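Endo-1,4-b-d-mannanase (Trichoderma reesei, PDB 1QNR) hydrolyses the internal beta-1,4-mannosidic linkages of mannans, as an endo-acting mannanase of glycoside hydrolase family 5. Local coordinates at residues A[43-48]-A[306-311]; A[68-73]-A[89-94]; A[240-245]-A[255-260]. All blocks are in the same frame, centred on the assembly; numbering follows the deposited sequence. Where two conformers were deposited one is given.

How the contacts relate
From the N terminus, the chain passes strand 21-25 and helix 35-47, where residues 43-48, its last turn and the residue after it, make the first half of contact 1; the second half, 306-311, arrives only late in the sequence, on strand 300-309. Contact 1 therefore closes a long loop around the barrel, and the other two contacts lie within it, in series. Contact 2 closes early, joining the loop 68-73 to helix 90-102 across a short excursion. Contact 3 follows, tying strand 238-242 to helix 253-267 on the other side of the chain's centre. Contacts 1 and 3 share the parallel barrel sheet and touch through Trp306 and Tyr243, whereas contact 2 stands apart from both.

Contact 1 of 3, residues A[43-48]-A[306-311]; sequences SHISSS and WQWGDT
Ile45, late in helix 35-47, lies with its CA 8.5 Å from the CA of Trp308 on strand 300-309, and one residue earlier His44 is paired at a similar spacing with Asp310. This is a helix packed against the strand end of a (beta/alpha)8 barrel, and it illustrates how one aromatic side chain can serve apolar and polar partners together. Trp308 leaves the strand toward the helix with CG anti to the backbone N (chi1 -165°). Over one face of its indole sits Ile45: CG1 stands 3.6 Å from the centroid of the six-membered ring, 14° off the normal, in a CH-pi contact, while CD1 continues over the five-membered ring to 4.1 Å from CG. The two side chains lie alongside one another, running opposite ways. At the rim, in the indole plane, Ser48 OG lies 3.7 Å from CH2. That hydroxyl donates to His44 O, and also bonds to the indole nitrogen of Trp332.

The polar half centres on the buried carboxylate of Asp310. His44 ND1 donates to the syn lone pair of Asp310 OD2 at 2.8 Å with an N-H...O angle of 165°, and the oxygen lies almost in the imidazole plane. OD2 also receives Trp308 NE1 at 2.9 Å, this donor coming from the anti side and tilted out of the carboxylate plane. Gripped by two N-H groups, OD2 fixes the histidine and the indole relative to each other, and the negative charge would probably favour a protonated imidazole. Tyr327 stacks on the His44 ring, which also touches a protein-linked N-acetylglucosamine. The second carboxylate oxygen is held within its own segment, where Thr311 N meets the anti lone pair of Asp310 OD1 at 2.9 Å.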
loop_
_atom_site.group_PDB
_atom_site.type_symbol
_atom_site.label_atom_id
_atom_site.label_comp_id
_atom_site.label_asym_id
_atom_site.label_seq_id
_atom_site.Cartn_x
_atom_site.Cartn_y
_atom_site.Cartn_z
ATOM N N SER A 43 -1.099 5.674 18.532
ATOM C CA SER A 43 -0.817 5.081 19.860
ATOM C C SER A 43 -1.382 3.678 19.943
ATOM O O SER A 43 -0.761 2.694 20.384
ATOM C CB SER A 43 -1.369 6.017 20.991
ATOM O OG SER A 43 -1.095 5.407 22.292
ATOM N N HIS A 44 -2.620 3.438 19.466
ATOM C CA HIS A 44 -3.284 2.120 19.521
ATOM C C HIS A 44 -2.621 1.081 18.616
ATOM O O HIS A 44 -2.453 -0.092 18.989
ATOM C CB HIS A 44 -4.758 2.304 19.090
ATOM C CG HIS A 44 -5.526 3.230 19.969
ATOM N ND1 HIS A 44 -6.708 3.780 19.514
ATOM C CD2 HIS A 44 -5.364 3.719 21.243
ATOM C CE1 HIS A 44 -7.231 4.602 20.426
ATOM N NE2 HIS A 44 -6.434 4.585 21.498
ATOM N N ILE A 45 -2.233 1.525 17.385
ATOM C CA ILE A 45 -1.515 0.571 16.487
ATOM C C ILE A 45 -0.161 0.178 17.098
ATOM O O ILE A 45 0.169 -1.023 17.124
ATOM C CB ILE A 45 -1.318 1.271 15.104
ATOM C CG1 ILE A 45 -2.665 1.408 14.416
ATOM C CG2 ILE A 45 -0.322 0.518 14.205
ATOM C CD1 ILE A 45 -2.614 2.236 13.102
ATOM N N SER A 46 0.604 1.128 17.649
ATOM C CA SER A 46 1.899 0.804 18.248
ATOM C C SER A 46 1.749 -0.059 19.505
ATOM O O SER A 46 2.480 -1.063 19.657
ATOM C CB SER A 46 2.666 2.078 18.475
ATOM O OG SER A 46 3.856 1.831 19.264
ATOM N N SER A 47 0.803 0.286 20.402
ATOM C CA SER A 47 0.663 -0.570 21.620
ATOM C C SER A 47 0.131 -1.961 21.329
ATOM O O SER A 47 0.331 -2.957 22.073
ATOM C CB SER A 47 -0.178 0.172 22.671
ATOM O OG SER A 47 -1.497 0.272 22.262
ATOM N N SER A 48 -0.548 -2.187 20.167
ATOM C CA SER A 48 -0.962 -3.526 19.741
ATOM C C SER A 48 0.216 -4.357 19.225
ATOM O O SER A 48 0.049 -5.576 19.035
ATOM C CB SER A 48 -1.988 -3.344 18.572
ATOM O OG SER A 48 -3.208 -2.766 19.000
ATOM N N TRP A 306 -6.462 -5.630 5.731
ATOM C CA TRP A 306 -7.327 -4.496 5.375
ATOM C C TRP A 306 -8.581 -4.596 6.218
ATOM O O TRP A 306 -9.338 -5.622 6.047
ATOM C CB TRP A 306 -7.666 -4.527 3.840
ATOM C CG TRP A 306 -8.528 -3.330 3.479
ATOM C CD1 TRP A 306 -9.890 -3.214 3.611
ATOM C CD2 TRP A 306 -8.085 -2.079 2.906
ATOM N NE1 TRP A 306 -10.310 -1.968 3.192
ATOM C CE2 TRP A 306 -9.211 -1.240 2.727
ATOM C CE3 TRP A 306 -6.817 -1.603 2.508
ATOM C CZ2 TRP A 306 -9.140 0.042 2.230
ATOM C CZ3 TRP A 306 -6.744 -0.315 1.920
ATOM C CH2 TRP A 306 -7.880 0.517 1.792
ATOM N N GLN A 307 -8.882 -3.737 7.222
ATOM C CA GLN A 307 -8.134 -2.506 7.500
ATOM C C GLN A 307 -8.403 -2.099 8.960
ATOM O O GLN A 307 -9.349 -2.590 9.616
ATOM C CB GLN A 307 -8.618 -1.343 6.607
ATOM C CG GLN A 307 -10.129 -0.955 6.794
ATOM C CD GLN A 307 -10.501 0.351 6.073
ATOM O OE1 GLN A 307 -9.752 1.303 5.908
ATOM N NE2 GLN A 307 -11.800 0.439 5.631
ATOM N N TRP A 308 -7.547 -1.179 9.492
ATOM C CA TRP A 308 -7.787 -0.639 10.833
ATOM C C TRP A 308 -9.043 0.219 10.927
ATOM O O TRP A 308 -9.294 1.020 10.013
ATOM C CB TRP A 308 -6.541 0.270 11.178
ATOM C CG TRP A 308 -6.407 0.647 12.651
ATOM C CD1 TRP A 308 -6.833 1.772 13.261
ATOM C CD2 TRP A 308 -5.897 -0.246 13.663
ATOM N NE1 TRP A 308 -6.523 1.698 14.640
ATOM C CE2 TRP A 308 -5.994 0.423 14.905
ATOM C CE3 TRP A 308 -5.310 -1.541 13.605
ATOM C CZ2 TRP A 308 -5.539 -0.131 16.128
ATOM C CZ3 TRP A 308 -4.863 -2.094 14.827
ATOM C CH2 TRP A 308 -5.000 -1.382 16.074
ATOM N N GLY A 309 -9.794 0.056 12.029
ATOM C CA GLY A 309 -10.895 1.002 12.366
ATOM C C GLY A 309 -10.637 1.543 13.785
ATOM O O GLY A 309 -10.098 0.799 14.607
ATOM N N ASP A 310 -10.946 2.833 13.946
ATOM C CA ASP A 310 -10.727 3.389 15.308
ATOM C C ASP A 310 -11.741 4.504 15.563
ATOM O O ASP A 310 -12.586 4.845 14.697
ATOM C CB ASP A 310 -9.271 3.942 15.408
ATOM C CG ASP A 310 -8.676 3.697 16.796
ATOM O OD1 ASP A 310 -9.393 3.814 17.844
ATOM O OD2 ASP A 310 -7.435 3.419 16.850
ATOM N N THR A 311 -11.751 5.040 16.785
ATOM C CA THR A 311 -12.664 6.105 17.169
ATOM C C THR A 311 -11.924 7.191 17.922
ATOM O O THR A 311 -10.748 6.949 18.379
ATOM C CB THR A 311 -13.826 5.562 18.059
ATOM O OG1 THR A 311 -13.318 5.141 19.344
ATOM C CG2 THR A 311 -14.565 4.416 17.379
#

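Contact 2 of 3, residues A[68-73]-A[89-94]; sequences GQIWFQ and LQTLDY
Phe72 and Ile70 belong to the loop leading into strand 73-74 of a small mixed sheet that accompanies the (beta/alpha)8 barrel, and they pack on Leu89, Thr91 and Leu92 at the beginning of helix 90-102. The backbones come nearest at Phe72 and Leu89, whose CA atoms are 5.8 Å apart. Apolar groups carry the contact, with the phenyl ring of Phe72 in the middle. Its CG lies anti to the carbonyl carbon (chi1 -65°), and from there the ring extends to the helix, with CE1 and CZ beside Thr91. Leu89 CD2 sits over one face, 3.9 Å from the ring centroid and 18° off the normal, a CH-pi contact displaced toward the rim beside CG. Tyr147 of helix 138-155 touches both residues and so continues the packing beyond the loop.

At the edge of the ring, and in its plane, Thr91 OG1 approaches CE1 to 3.5 Å. The hydroxyl's polar partners lie elsewhere: the main one is the carbonyl oxygen of Ser30, with that of Gly88 as a second acceptor for the same proton. Leu92 adds a looser apolar touch, with CB 4.3 Å from Phe72 CZ. Beyond the ring, Ile70 and Thr91 meet tip to tip, Ile70 CD1 lying 3.7 Å from Thr91 CG2.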
loop_
_atom_site.group_PDB
_atom_site.type_symbol
_atom_site.label_atom_id
_atom_site.label_comp_id
_atom_site.label_asym_id
_atom_site.label_seq_id
_atom_site.Cartn_x
_atom_site.Cartn_y
_atom_site.Cartn_z
ATOM N N GLY A 68 -11.821 24.332 3.251
ATOM C CA GLY A 68 -11.512 23.548 4.429
ATOM C C GLY A 68 -11.273 22.063 4.134
ATOM O O GLY A 68 -10.634 21.312 4.913
ATOM N N GLN A 69 -11.748 21.597 2.993
ATOM C CA GLN A 69 -11.622 20.205 2.576
ATOM C C GLN A 69 -10.178 19.864 2.142
ATOM O O GLN A 69 -9.540 20.765 1.555
ATOM C CB GLN A 69 -12.589 19.968 1.404
ATOM C CG GLN A 69 -14.041 20.190 1.876
ATOM C CD GLN A 69 -14.381 19.009 2.747
ATOM O OE1 GLN A 69 -14.070 17.880 2.367
ATOM N NE2 GLN A 69 -14.940 19.248 3.915
ATOM N N ILE A 70 -9.725 18.675 2.428
ATOM C CA ILE A 70 -8.338 18.294 2.065
ATOM C C ILE A 70 -8.249 17.939 0.576
ATOM O O ILE A 70 -9.135 17.260 0.001
ATOM C CB ILE A 70 -7.944 17.055 2.907
ATOM C CG1 ILE A 70 -8.018 17.361 4.420
ATOM C CG2 ILE A 70 -6.529 16.565 2.558
ATOM C CD1 ILE A 70 -7.340 18.631 4.796
ATOM N N TRP A 71 -7.149 18.384 -0.039
ATOM C CA TRP A 71 -6.768 17.983 -1.397
ATOM C C TRP A 71 -5.253 18.060 -1.557
ATOM O O TRP A 71 -4.679 19.027 -1.001
ATOM C CB TRP A 71 -7.511 18.834 -2.484
ATOM C CG TRP A 71 -7.227 20.309 -2.448
ATOM C CD1 TRP A 71 -7.735 21.195 -1.521
ATOM C CD2 TRP A 71 -6.419 21.083 -3.349
ATOM N NE1 TRP A 71 -7.292 22.467 -1.831
ATOM C CE2 TRP A 71 -6.456 22.440 -2.927
ATOM C CE3 TRP A 71 -5.606 20.740 -4.466
ATOM C CZ2 TRP A 71 -5.751 23.420 -3.616
ATOM C CZ3 TRP A 71 -4.893 21.730 -5.158
ATOM C CH2 TRP A 71 -4.983 23.066 -4.721
ATOM N N PHE A 72 -4.607 17.058 -2.236
ATOM C CA PHE A 72 -3.146 17.140 -2.380
ATOM C C PHE A 72 -2.792 17.660 -3.793
ATOM O O PHE A 72 -1.705 18.260 -3.919
ATOM C CB PHE A 72 -2.500 15.784 -2.138
ATOM C CG PHE A 72 -2.623 15.214 -0.699
ATOM C CD1 PHE A 72 -3.023 16.010 0.379
ATOM C CD2 PHE A 72 -2.299 13.884 -0.456
ATOM C CE1 PHE A 72 -3.116 15.438 1.670
ATOM C CE2 PHE A 72 -2.383 13.305 0.818
ATOM C CZ PHE A 72 -2.791 14.117 1.870
ATOM N N GLN A 73 -3.586 17.417 -4.828
ATOM C CA GLN A 73 -3.216 17.860 -6.195
ATOM C C GLN A 73 -4.491 18.116 -7.010
ATOM O O GLN A 73 -5.427 17.275 -6.953
ATOM C CB GLN A 73 -2.353 16.719 -6.824
ATOM C CG GLN A 73 -1.925 17.056 -8.279
ATOM C CD GLN A 73 -0.984 16.052 -8.870
ATOM O OE1 GLN A 73 0.054 16.347 -9.507
ATOM N NE2 GLN A 73 -1.278 14.711 -8.783
ATOM N N LEU A 89 -0.690 18.874 1.721
ATOM C CA LEU A 89 0.317 17.887 2.205
ATOM C C LEU A 89 0.746 18.107 3.632
ATOM O O LEU A 89 1.384 17.213 4.162
ATOM C CB LEU A 89 1.470 17.857 1.197
ATOM C CG LEU A 89 1.177 17.114 -0.109
ATOM C CD1 LEU A 89 2.266 17.421 -1.148
ATOM C CD2 LEU A 89 0.991 15.622 0.096
ATOM N N GLN A 90 0.460 19.278 4.243
ATOM C CA GLN A 90 0.744 19.366 5.694
ATOM C C GLN A 90 -0.047 18.367 6.474
ATOM O O GLN A 90 0.457 18.005 7.609
ATOM C CB GLN A 90 0.425 20.825 6.157
ATOM C CG GLN A 90 1.339 21.871 5.557
ATOM C CD GLN A 90 1.082 23.295 6.068
ATOM O OE1 GLN A 90 0.678 23.422 7.224
ATOM N NE2 GLN A 90 1.381 24.279 5.250
ATOM N N THR A 91 -1.183 17.783 6.119
ATOM C CA THR A 91 -1.860 16.712 6.844
ATOM C C THR A 91 -0.963 15.460 6.783
ATOM O O THR A 91 -0.784 14.786 7.813
ATOM C CB THR A 91 -3.333 16.296 6.474
ATOM O OG1 THR A 91 -3.323 15.804 5.096
ATOM C CG2 THR A 91 -4.144 17.604 6.425
ATOM N N LEU A 92 -0.395 15.144 5.583
ATOM C CA LEU A 92 0.561 13.990 5.529
ATOM C C LEU A 92 1.866 14.280 6.293
ATOM O O LEU A 92 2.383 13.308 6.935
ATOM C CB LEU A 92 0.865 13.700 4.046
ATOM C CG LEU A 92 1.681 12.418 3.758
ATOM C CD1 LEU A 92 0.990 11.147 4.261
ATOM C CD2 LEU A 92 1.921 12.306 2.232
ATOM N N ASP A 93 2.274 15.554 6.390
ATOM C CA ASP A 93 3.504 15.800 7.185
ATOM C C ASP A 93 3.278 15.374 8.646
ATOM O O ASP A 93 4.183 14.849 9.325
ATOM C CB ASP A 93 3.861 17.300 7.207
ATOM C CG ASP A 93 4.317 17.887 5.899
ATOM O OD1 ASP A 93 4.680 17.143 4.964
ATOM O OD2 ASP A 93 4.388 19.156 5.838
ATOM N N TYR A 94 2.079 15.629 9.211
ATOM C CA TYR A 94 1.811 15.253 10.603
ATOM C C TYR A 94 1.813 13.743 10.810
ATOM O O TYR A 94 2.197 13.197 11.836
ATOM C CB TYR A 94 0.549 15.966 11.181
ATOM C CG TYR A 94 0.552 15.773 12.715
ATOM C CD1 TYR A 94 1.404 16.551 13.520
ATOM C CD2 TYR A 94 -0.171 14.766 13.337
ATOM C CE1 TYR A 94 1.478 16.350 14.894
ATOM C CE2 TYR A 94 -0.090 14.563 14.706
ATOM C CZ TYR A 94 0.729 15.352 15.476
ATOM O OH TYR A 94 0.792 15.197 16.868
#

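Contact 3 of 3, residues A[240-245]-A[255-260]; sequences FHLYPD and NGWIQT
The indole of Trp257 meets the carbonyl oxygen of His241 at its N-H edge, while Phe240 and Leu242 both come to it obliquely. The phenyl ring of Phe240 and the five-membered ring of the indole stand with planes 80° apart and centroids separated by 5.5 Å. Further rings extend the cluster: His261 stacks on Phe240, and Tyr218 meets Trp257 edge-to-face. These groups line the interface of a beta-alpha-beta crossover in the (beta/alpha)8 barrel, where helix 253-267 returns antiparallel to strand 238-242 before the parallel strand 272-277. The axes of the two short segments approach to 9.7 Å.

Trp257 points toward the strand, with CG anti to the backbone N (chi1 -176°). Its NE1 donates to His241 O at 2.8 Å with an N-H...O angle of 140°, so the bond is bent, and the oxygen is tilted somewhat from the ring plane. Leu242 lies beside the indole, its CD1 resting 3.8 Å from Trp257 CD1. An alanine in place of Trp257 would probably leave His241 O without this donor and open a gap beside Phe240 and Leu242. The His241 side chain leaves the backbone on the side away from the helix, and its two nitrogens are bonded to Glu275 and Glu169, so backbone and imidazole of one residue serve different sides of the strand. Next along the chain, Tyr243 touches a beta-D-mannopyranose unit. The Phe240 and Ile258 side chains cross at about a right angle, with Phe240 CE2 4.0 Å from Ile258 CG1 and 3.9 Å from Ile258 CA.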
loop_
_atom_site.group_PDB
_atom_site.type_symbol
_atom_site.label_atom_id
_atom_site.label_comp_id
_atom_site.label_asym_id
_atom_site.label_seq_id
_atom_site.Cartn_x
_atom_site.Cartn_y
_atom_site.Cartn_z
ATOM N N PHE A 240 1.365 -8.527 -2.715
ATOM C CA PHE A 240 0.151 -9.171 -3.271
ATOM C C PHE A 240 -1.022 -8.971 -2.298
ATOM O O PHE A 240 -0.795 -8.723 -1.097
ATOM C CB PHE A 240 0.286 -10.653 -3.623
ATOM C CG PHE A 240 0.610 -11.549 -2.449
ATOM C CD1 PHE A 240 1.904 -11.747 -2.032
ATOM C CD2 PHE A 240 -0.420 -12.189 -1.767
ATOM C CE1 PHE A 240 2.265 -12.600 -0.959
ATOM C CE2 PHE A 240 -0.107 -13.053 -0.646
ATOM C CZ PHE A 240 1.255 -13.237 -0.277
ATOM N N HIS A 241 -2.254 -8.935 -2.827
ATOM C CA HIS A 241 -3.479 -8.689 -2.046
ATOM C C HIS A 241 -4.432 -9.925 -2.169
ATOM O O HIS A 241 -4.084 -10.788 -2.936
ATOM C CB HIS A 241 -4.211 -7.424 -2.596
ATOM C CG HIS A 241 -3.384 -6.136 -2.532
ATOM N ND1 HIS A 241 -3.856 -4.925 -3.022
ATOM C CD2 HIS A 241 -2.127 -5.834 -2.113
ATOM C CE1 HIS A 241 -2.993 -3.954 -2.823
ATOM N NE2 HIS A 241 -1.879 -4.490 -2.302
ATOM N N LEU A 242 -5.503 -9.952 -1.344
ATOM C CA LEU A 242 -6.317 -11.199 -1.404
ATOM C C LEU A 242 -7.769 -10.850 -0.979
ATOM O O LEU A 242 -8.063 -10.502 0.178
ATOM C CB LEU A 242 -5.796 -12.263 -0.463
ATOM C CG LEU A 242 -6.645 -13.542 -0.222
ATOM C CD1 LEU A 242 -6.853 -14.297 -1.565
ATOM C CD2 LEU A 242 -5.937 -14.470 0.795
ATOM N N TYR A 243 -8.700 -11.051 -1.943
ATOM C CA TYR A 243 -10.130 -10.786 -1.696
ATOM C C TYR A 243 -11.027 -11.796 -2.417
ATOM O O TYR A 243 -11.574 -11.522 -3.483
ATOM C CB TYR A 243 -10.498 -9.366 -2.179
ATOM C CG TYR A 243 -9.850 -8.218 -1.340
ATOM C CD1 TYR A 243 -10.371 -7.882 -0.112
ATOM C CD2 TYR A 243 -8.740 -7.576 -1.847
ATOM C CE1 TYR A 243 -9.769 -6.858 0.635
ATOM C CE2 TYR A 243 -8.084 -6.585 -1.105
ATOM C CZ TYR A 243 -8.640 -6.216 0.090
ATOM O OH TYR A 243 -8.123 -5.148 0.845
ATOM N N PRO A 244 -11.141 -12.995 -1.810
ATOM C CA PRO A 244 -11.999 -14.052 -2.426
ATOM C C PRO A 244 -13.430 -13.584 -2.708
ATOM O O PRO A 244 -13.988 -13.996 -3.772
ATOM C CB PRO A 244 -11.963 -15.157 -1.385
ATOM C CG PRO A 244 -10.630 -14.987 -0.681
ATOM C CD PRO A 244 -10.525 -13.457 -0.561
ATOM N N ASP A 245 -14.040 -12.742 -1.873
ATOM C CA ASP A 245 -15.403 -12.252 -2.172
ATOM C C ASP A 245 -15.509 -11.433 -3.429
ATOM O O ASP A 245 -16.597 -11.433 -4.018
ATOM C CB ASP A 245 -15.967 -11.373 -1.026
ATOM C CG ASP A 245 -16.017 -12.077 0.310
ATOM O OD1 ASP A 245 -16.762 -13.049 0.368
ATOM O OD2 ASP A 245 -15.281 -11.651 1.223
ATOM N N ASN A 255 -4.955 -19.848 0.914
ATOM C CA ASN A 255 -3.684 -20.410 1.397
ATOM C C ASN A 255 -2.750 -20.698 0.225
ATOM O O ASN A 255 -1.547 -20.383 0.293
ATOM C CB ASN A 255 -3.940 -21.702 2.232
ATOM C CG ASN A 255 -4.749 -21.293 3.456
ATOM O OD1 ASN A 255 -4.294 -20.594 4.386
ATOM N ND2 ASN A 255 -6.058 -21.644 3.511
ATOM N N GLY A 256 -3.262 -21.316 -0.864
ATOM C CA GLY A 256 -2.423 -21.571 -2.039
ATOM C C GLY A 256 -1.959 -20.273 -2.716
ATOM O O GLY A 256 -0.866 -20.194 -3.286
ATOM N N TRP A 257 -2.847 -19.237 -2.743
ATOM C CA TRP A 257 -2.453 -17.917 -3.264
ATOM C C TRP A 257 -1.234 -17.337 -2.510
ATOM O O TRP A 257 -0.287 -16.827 -3.161
ATOM C CB TRP A 257 -3.656 -16.968 -3.158
ATOM C CG TRP A 257 -3.483 -15.590 -3.732
ATOM C CD1 TRP A 257 -3.346 -14.414 -3.027
ATOM C CD2 TRP A 257 -3.497 -15.197 -5.118
ATOM N NE1 TRP A 257 -3.220 -13.322 -3.872
ATOM C CE2 TRP A 257 -3.347 -13.804 -5.176
ATOM C CE3 TRP A 257 -3.633 -15.905 -6.333
ATOM C CZ2 TRP A 257 -3.373 -13.082 -6.377
ATOM C CZ3 TRP A 257 -3.612 -15.204 -7.532
ATOM C CH2 TRP A 257 -3.490 -13.809 -7.545
ATOM N N ILE A 258 -1.241 -17.438 -1.170
ATOM C CA ILE A 258 -0.049 -16.986 -0.417
ATOM C C ILE A 258 1.162 -17.835 -0.788
ATOM O O ILE A 258 2.267 -17.302 -0.992
ATOM C CB ILE A 258 -0.373 -17.125 1.112
ATOM C CG1 ILE A 258 -1.502 -16.142 1.510
ATOM C CG2 ILE A 258 0.899 -16.876 1.926
ATOM C CD1 ILE A 258 -2.149 -16.559 2.861
ATOM N N GLN A 259 1.012 -19.196 -0.785
ATOM C CA GLN A 259 2.169 -20.064 -1.042
ATOM C C GLN A 259 2.785 -19.814 -2.442
ATOM O O GLN A 259 4.022 -19.793 -2.553
ATOM C CB GLN A 259 1.728 -21.551 -0.932
ATOM C CG GLN A 259 1.326 -21.908 0.505
ATOM C CD GLN A 259 0.656 -23.277 0.618
ATOM O OE1 GLN A 259 -0.045 -23.726 -0.268
ATOM N NE2 GLN A 259 0.932 -23.886 1.776
ATOM N N THR A 260 1.963 -19.681 -3.498
ATOM C CA THR A 260 2.542 -19.473 -4.830
ATOM C C THR A 260 3.265 -18.132 -4.951
ATOM O O THR A 260 4.318 -18.041 -5.608
ATOM C CB THR A 260 1.508 -19.574 -5.958
ATOM O OG1 THR A 260 0.390 -18.706 -5.711
ATOM C CG2 THR A 260 0.938 -21.014 -6.096
#